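Local coordinates for NAD(FAD)-dependent dehydrogenase, NirB-family (N-terminal domain) (Clostridium acetobutylicum, PDB 3KLJ), which passes electrons from NADH through its bound FAD to rubredoxin, feeding the proteins that scavenge dioxygen in this obligate anaerobe, at residues I54-I64 and L130-K140. Sequence-based numbering, arbitrary orientation.
Sequences IIAKNKSIDDI and LYSYDDALKIK. With FAD (flavin-adenine dinucleotide), chain B.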
loop_
_atom_site.group_PDB
_atom_site.type_symbol
_atom_site.label_atom_id
_atom_site.label_comp_id
_atom_site.label_asym_id
_atom_site.label_seq_id
_atom_site.Cartn_x
_atom_site.Cartn_y
_atom_site.Cartn_z
ATOM N N ILE A 54 11.193 6.926 -9.937
ATOM C CA ILE A 54 10.982 8.141 -10.719
ATOM C C ILE A 54 11.822 9.256 -10.083
ATOM O O ILE A 54 12.503 10.013 -10.774
ATOM C CB ILE A 54 9.463 8.544 -10.758
ATOM C CG1 ILE A 54 8.587 7.398 -11.289
ATOM C CG2 ILE A 54 9.248 9.847 -11.528
ATOM C CD1 ILE A 54 8.978 6.852 -12.654
ATOM N N ILE A 55 11.791 9.311 -8.753
ATOM C CA ILE A 55 12.600 10.250 -7.986
ATOM C C ILE A 55 14.083 9.820 -7.977
ATOM O O ILE A 55 14.938 10.571 -8.434
ATOM C CB ILE A 55 12.024 10.438 -6.549
ATOM C CG1 ILE A 55 10.655 11.133 -6.613
ATOM C CG2 ILE A 55 12.986 11.239 -5.670
ATOM C CD1 ILE A 55 9.737 10.835 -5.445
ATOM N N ALA A 56 14.380 8.609 -7.492
ATOM C CA ALA A 56 15.776 8.158 -7.322
ATOM C C ALA A 56 16.612 7.979 -8.603
ATOM O O ALA A 56 17.819 8.245 -8.596
ATOM C CB ALA A 56 15.839 6.879 -6.464
ATOM N N LYS A 57 15.984 7.511 -9.680
ATOM C CA LYS A 57 16.711 7.166 -10.910
ATOM C C LYS A 57 16.340 8.030 -12.109
ATOM O O LYS A 57 16.837 7.798 -13.224
ATOM C CB LYS A 57 16.499 5.691 -11.267
ATOM C CG LYS A 57 17.300 4.680 -10.418
ATOM C CD LYS A 57 16.802 3.279 -10.734
ATOM C CE LYS A 57 17.532 2.201 -9.942
ATOM N NZ LYS A 57 16.767 0.932 -10.066
ATOM N N ASN A 58 15.488 9.029 -11.878
ATOM C CA ASN A 58 15.038 9.929 -12.948
ATOM C C ASN A 58 14.328 9.162 -14.076
ATOM O O ASN A 58 14.433 9.524 -15.251
ATOM C CB ASN A 58 16.220 10.766 -13.483
ATOM C CG ASN A 58 15.787 11.854 -14.454
ATOM O OD1 ASN A 58 14.796 12.543 -14.231
ATOM N ND2 ASN A 58 16.533 12.006 -15.541
ATOM N N LYS A 59 13.624 8.091 -13.711
ATOM C CA LYS A 59 12.819 7.326 -14.663
ATOM C C LYS A 59 11.513 8.069 -14.951
ATOM O O LYS A 59 11.074 8.893 -14.145
ATOM C CB LYS A 59 12.557 5.905 -14.132
ATOM C CG LYS A 59 13.806 5.005 -14.259
ATOM C CD LYS A 59 13.569 3.613 -13.690
ATOM C CE LYS A 59 14.800 2.725 -13.918
ATOM N NZ LYS A 59 15.161 2.621 -15.359
ATOM N N SER A 60 10.903 7.796 -16.102
ATOM C CA SER A 60 9.625 8.415 -16.462
ATOM C C SER A 60 8.461 7.430 -16.365
ATOM O O SER A 60 8.643 6.266 -15.950
ATOM C CB SER A 60 9.696 9.044 -17.856
ATOM O OG SER A 60 9.930 8.059 -18.845
ATOM N N ILE A 61 7.262 7.908 -16.715
ATOM C CA ILE A 61 6.050 7.091 -16.674
ATOM C C ILE A 61 6.198 5.838 -17.538
ATOM O O ILE A 61 5.833 4.734 -17.126
ATOM C CB ILE A 61 4.751 7.909 -17.038
ATOM C CG1 ILE A 61 3.492 7.027 -17.004
ATOM C CG2 ILE A 61 4.872 8.614 -18.407
ATOM C CD1 ILE A 61 3.088 6.509 -15.619
ATOM N N ASP A 62 6.762 6.026 -18.724
ATOM C CA ASP A 62 6.989 4.943 -19.674
ATOM C C ASP A 62 7.758 3.750 -19.099
ATOM O O ASP A 62 7.495 2.610 -19.483
ATOM C CB ASP A 62 7.682 5.502 -20.911
ATOM C CG ASP A 62 7.039 6.793 -21.384
ATOM O OD1 ASP A 62 5.805 6.778 -21.614
ATOM O OD2 ASP A 62 7.753 7.815 -21.509
ATOM N N ASP A 63 8.680 4.019 -18.169
ATOM C CA ASP A 63 9.491 2.974 -17.556
ATOM C C ASP A 63 8.744 2.152 -16.514
ATOM O O ASP A 63 9.233 1.093 -16.118
ATOM C CB ASP A 63 10.734 3.561 -16.887
ATOM C CG ASP A 63 11.543 4.412 -17.816
ATOM O OD1 ASP A 63 11.768 3.993 -18.972
ATOM O OD2 ASP A 63 11.948 5.505 -17.383
ATOM N N ILE A 64 7.592 2.641 -16.047
ATOM C CA ILE A 64 6.848 1.936 -14.996
ATOM C C ILE A 64 5.447 1.452 -15.386
ATOM O O ILE A 64 4.778 0.791 -14.585
ATOM C CB ILE A 64 6.798 2.719 -13.641
ATOM C CG1 ILE A 64 6.085 4.075 -13.789
ATOM C CG2 ILE A 64 8.212 2.854 -13.030
ATOM C CD1 ILE A 64 5.627 4.665 -12.456
ATOM N N LEU A 130 3.046 11.471 -1.731
ATOM C CA LEU A 130 3.392 10.632 -2.843
ATOM C C LEU A 130 2.363 9.517 -2.962
ATOM O O LEU A 130 2.368 8.561 -2.176
ATOM C CB LEU A 130 4.804 10.063 -2.655
ATOM C CG LEU A 130 5.338 9.103 -3.717
ATOM C CD1 LEU A 130 5.346 9.781 -5.088
ATOM C CD2 LEU A 130 6.733 8.603 -3.336
ATOM N N TYR A 131 1.473 9.664 -3.933
ATOM C CA TYR A 131 0.565 8.593 -4.307
ATOM C C TYR A 131 0.675 8.302 -5.802
ATOM O O TYR A 131 0.807 7.142 -6.199
ATOM C CB TYR A 131 -0.896 8.890 -3.927
ATOM C CG TYR A 131 -1.711 7.616 -3.969
ATOM C CD1 TYR A 131 -1.695 6.735 -2.889
ATOM C CD2 TYR A 131 -2.438 7.257 -5.108
ATOM C CE1 TYR A 131 -2.394 5.539 -2.926
ATOM C CE2 TYR A 131 -3.143 6.063 -5.155
ATOM C CZ TYR A 131 -3.109 5.206 -4.053
ATOM O OH TYR A 131 -3.807 4.019 -4.058
ATOM N N SER A 132 0.643 9.363 -6.608
ATOM C CA SER A 132 0.537 9.257 -8.064
ATOM C C SER A 132 1.822 9.631 -8.788
ATOM O O SER A 132 2.729 10.218 -8.198
ATOM C CB SER A 132 -0.573 10.168 -8.557
ATOM O OG SER A 132 -0.186 11.515 -8.387
ATOM N N TYR A 133 1.891 9.305 -10.076
ATOM C CA TYR A 133 3.039 9.716 -10.893
ATOM C C TYR A 133 3.191 11.238 -10.914
ATOM O O TYR A 133 4.304 11.749 -10.826
ATOM C CB TYR A 133 2.937 9.158 -12.311
ATOM C CG TYR A 133 4.068 9.602 -13.216
ATOM C CD1 TYR A 133 5.346 9.048 -13.093
ATOM C CD2 TYR A 133 3.866 10.590 -14.190
ATOM C CE1 TYR A 133 6.397 9.462 -13.921
ATOM C CE2 TYR A 133 4.917 11.009 -15.025
ATOM C CZ TYR A 133 6.171 10.439 -14.881
ATOM O OH TYR A 133 7.210 10.835 -15.697
ATOM N N ASP A 134 2.072 11.957 -11.026
ATOM C CA ASP A 134 2.100 13.425 -10.982
ATOM C C ASP A 134 2.610 13.951 -9.634
ATOM O O ASP A 134 3.307 14.962 -9.591
ATOM C CB ASP A 134 0.728 14.015 -11.326
ATOM C CG ASP A 134 0.427 13.980 -12.827
ATOM O OD1 ASP A 134 1.349 13.761 -13.641
ATOM O OD2 ASP A 134 -0.746 14.167 -13.200
ATOM N N ASP A 135 2.266 13.256 -8.549
ATOM C CA ASP A 135 2.781 13.554 -7.212
ATOM C C ASP A 135 4.307 13.499 -7.192
ATOM O O ASP A 135 4.961 14.446 -6.745
ATOM C CB ASP A 135 2.240 12.553 -6.177
ATOM C CG ASP A 135 0.804 12.847 -5.746
ATOM O OD1 ASP A 135 0.144 11.913 -5.246
ATOM O OD2 ASP A 135 0.343 13.996 -5.879
ATOM N N ALA A 136 4.859 12.386 -7.682
ATOM C CA ALA A 136 6.303 12.201 -7.772
ATOM C C ALA A 136 6.969 13.387 -8.469
ATOM O O ALA A 136 7.931 13.935 -7.948
ATOM C CB ALA A 136 6.644 10.896 -8.479
ATOM N N LEU A 137 6.438 13.784 -9.625
ATOM C CA LEU A 137 6.977 14.921 -10.384
ATOM C C LEU A 137 6.955 16.217 -9.580
ATOM O O LEU A 137 7.944 16.947 -9.557
ATOM C CB LEU A 137 6.214 15.113 -11.703
ATOM C CG LEU A 137 6.385 14.103 -12.843
ATOM C CD1 LEU A 137 5.700 14.632 -14.096
ATOM C CD2 LEU A 137 7.857 13.820 -13.132
ATOM N N LYS A 138 5.825 16.502 -8.933
ATOM C CA LYS A 138 5.693 17.678 -8.067
ATOM C C LYS A 138 6.743 17.661 -6.944
ATOM O O LYS A 138 7.361 18.689 -6.642
ATOM C CB LYS A 138 4.278 17.770 -7.482
ATOM C CG LYS A 138 3.210 18.226 -8.471
ATOM C CD LYS A 138 1.839 18.304 -7.799
ATOM C CE LYS A 138 0.701 18.154 -8.802
ATOM N NZ LYS A 138 0.577 19.322 -9.735
ATOM N N ILE A 139 6.938 16.498 -6.328
ATOM C CA ILE A 139 7.990 16.340 -5.320
ATOM C C ILE A 139 9.382 16.530 -5.924
ATOM O O ILE A 139 10.212 17.232 -5.346
ATOM C CB ILE A 139 7.900 14.979 -4.569
ATOM C CG1 ILE A 139 6.622 14.931 -3.725
ATOM C CG2 ILE A 139 9.116 14.799 -3.677
ATOM C CD1 ILE A 139 6.054 13.539 -3.520
ATOM N N LYS A 140 9.635 15.907 -7.077
ATOM C CA LYS A 140 10.925 16.054 -7.769
ATOM C C LYS A 140 11.322 17.519 -7.881
ATOM O O LYS A 140 12.437 17.895 -7.524
ATOM C CB LYS A 140 10.875 15.441 -9.172
ATOM C CG LYS A 140 11.114 13.935 -9.230
ATOM C CD LYS A 140 11.511 13.514 -10.643
ATOM C CE LYS A 140 12.985 13.758 -10.892
ATOM N NZ LYS A 140 13.320 13.697 -12.338
HETATM P PA FAD B . -4.363 2.015 -7.295
HETATM O O1A FAD B . -4.503 3.191 -6.364
HETATM O O2A FAD B . -2.924 1.688 -7.613
HETATM O O5B FAD B . -5.171 2.301 -8.641
HETATM C C5B FAD B . -6.504 2.779 -8.602
HETATM C C4B FAD B . -6.734 3.730 -9.777
HETATM O O4B FAD B . -8.106 4.118 -9.817
HETATM C C3B FAD B . -5.921 5.012 -9.618
HETATM O O3B FAD B . -5.198 5.255 -10.814
HETATM C C2B FAD B . -6.945 6.102 -9.360
HETATM O O2B FAD B . -6.598 7.326 -9.969
HETATM C C1B FAD B . -8.202 5.522 -9.994
HETATM N N9A FAD B . -9.453 6.047 -9.417
HETATM C C8A FAD B . -9.691 6.398 -8.115
HETATM N N7A FAD B . -10.970 6.829 -8.012
HETATM C C5A FAD B . -11.556 6.752 -9.224
HETATM C C6A FAD B . -12.839 7.073 -9.671
HETATM N N6A FAD B . -13.651 7.803 -8.905
HETATM N N1A FAD B . -13.145 6.888 -11.008
HETATM C C2A FAD B . -12.201 6.394 -11.888
HETATM N N3A FAD B . -10.930 6.090 -11.439
HETATM C C4A FAD B . -10.612 6.262 -10.121
HETATM N N1 FAD B . 2.653 -2.156 -2.144
HETATM C C2 FAD B . 3.428 -3.256 -1.842
HETATM O O2 FAD B . 2.903 -4.352 -1.749
HETATM N N3 FAD B . 4.792 -3.137 -1.674
HETATM C C4 FAD B . 5.392 -1.906 -1.791
HETATM O O4 FAD B . 6.612 -1.832 -1.620
HETATM C C4X FAD B . 4.616 -0.774 -2.083
HETATM N N5 FAD B . 5.198 0.478 -2.215
HETATM C C5X FAD B . 4.426 1.586 -2.508
HETATM C C6 FAD B . 5.021 2.849 -2.635
HETATM C C7 FAD B . 4.224 3.963 -2.945
HETATM C C7M FAD B . 4.855 5.318 -3.080
HETATM C C8 FAD B . 2.847 3.816 -3.114
HETATM C C8M FAD B . 1.967 4.996 -3.440
HETATM C C9 FAD B . 2.265 2.561 -2.981
HETATM C C9A FAD B . 3.050 1.443 -2.683
HETATM N N10 FAD B . 2.460 0.186 -2.559
HETATM C C10 FAD B . 3.239 -0.915 -2.262
HETATM C "C1'" FAD B . 0.983 0.031 -2.721
HETATM C "C2'" FAD B . 0.593 -0.456 -4.100
HETATM O "O2'" FAD B . 0.944 0.539 -5.041
HETATM C "C3'" FAD B . -0.907 -0.675 -4.089
HETATM O "O3'" FAD B . -1.222 -1.748 -3.221
HETATM C "C4'" FAD B . -1.478 -0.986 -5.462
HETATM O "O4'" FAD B . -1.153 0.048 -6.382
HETATM C "C5'" FAD B . -2.995 -1.067 -5.343
HETATM O "O5'" FAD B . -3.511 -1.160 -6.646
HETATM P P FAD B . -5.025 -0.765 -6.922
HETATM O O1P FAD B . -5.332 -1.016 -8.389
HETATM O O2P FAD B . -5.958 -1.466 -5.965
HETATM O O3P FAD B . -5.132 0.806 -6.564
#
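I61 lies over one face of the Y133 ring and I54 meets its edge, joining the end of helix 51-56 and the turn after it, in the FAD-binding domain, to the first turns of helix 133-146 in the NADH-binding domain of this glutathione-reductase-type fold. The apolar contact is centred on that ring. I61 CB makes a CH-pi contact 3.7 Å from the centroid of the Y133 ring, while I54 brings CD1 to the ring edge. A long flat tyrosine suits this place: with CG anti to the backbone N (chi1 177°), it spans the gap until Y133 OH lies 3.1 Å from I61 N. Nearer the flavin, I55 CD1 reaches L130 CD2, A136 CB and I139 CG2; small A136, its CB 4.1 Å from I54 CG2, is consistent with the helices' close approach. L130 CD2 in turn touches FAD C7M at 3.8 Å. The helix start is ordered within its own segment by the S132-D135 capping box, and Y131 OH donates to FAD O1A at 2.5 Å. Across the contact, K140 runs alongside I55, K140 CG 3.9 Å from I55 CG1, then bends at chi3 (82°); in one of two N58 conformers, K140 NZ donates to N58 OD1 at 2.7 Å.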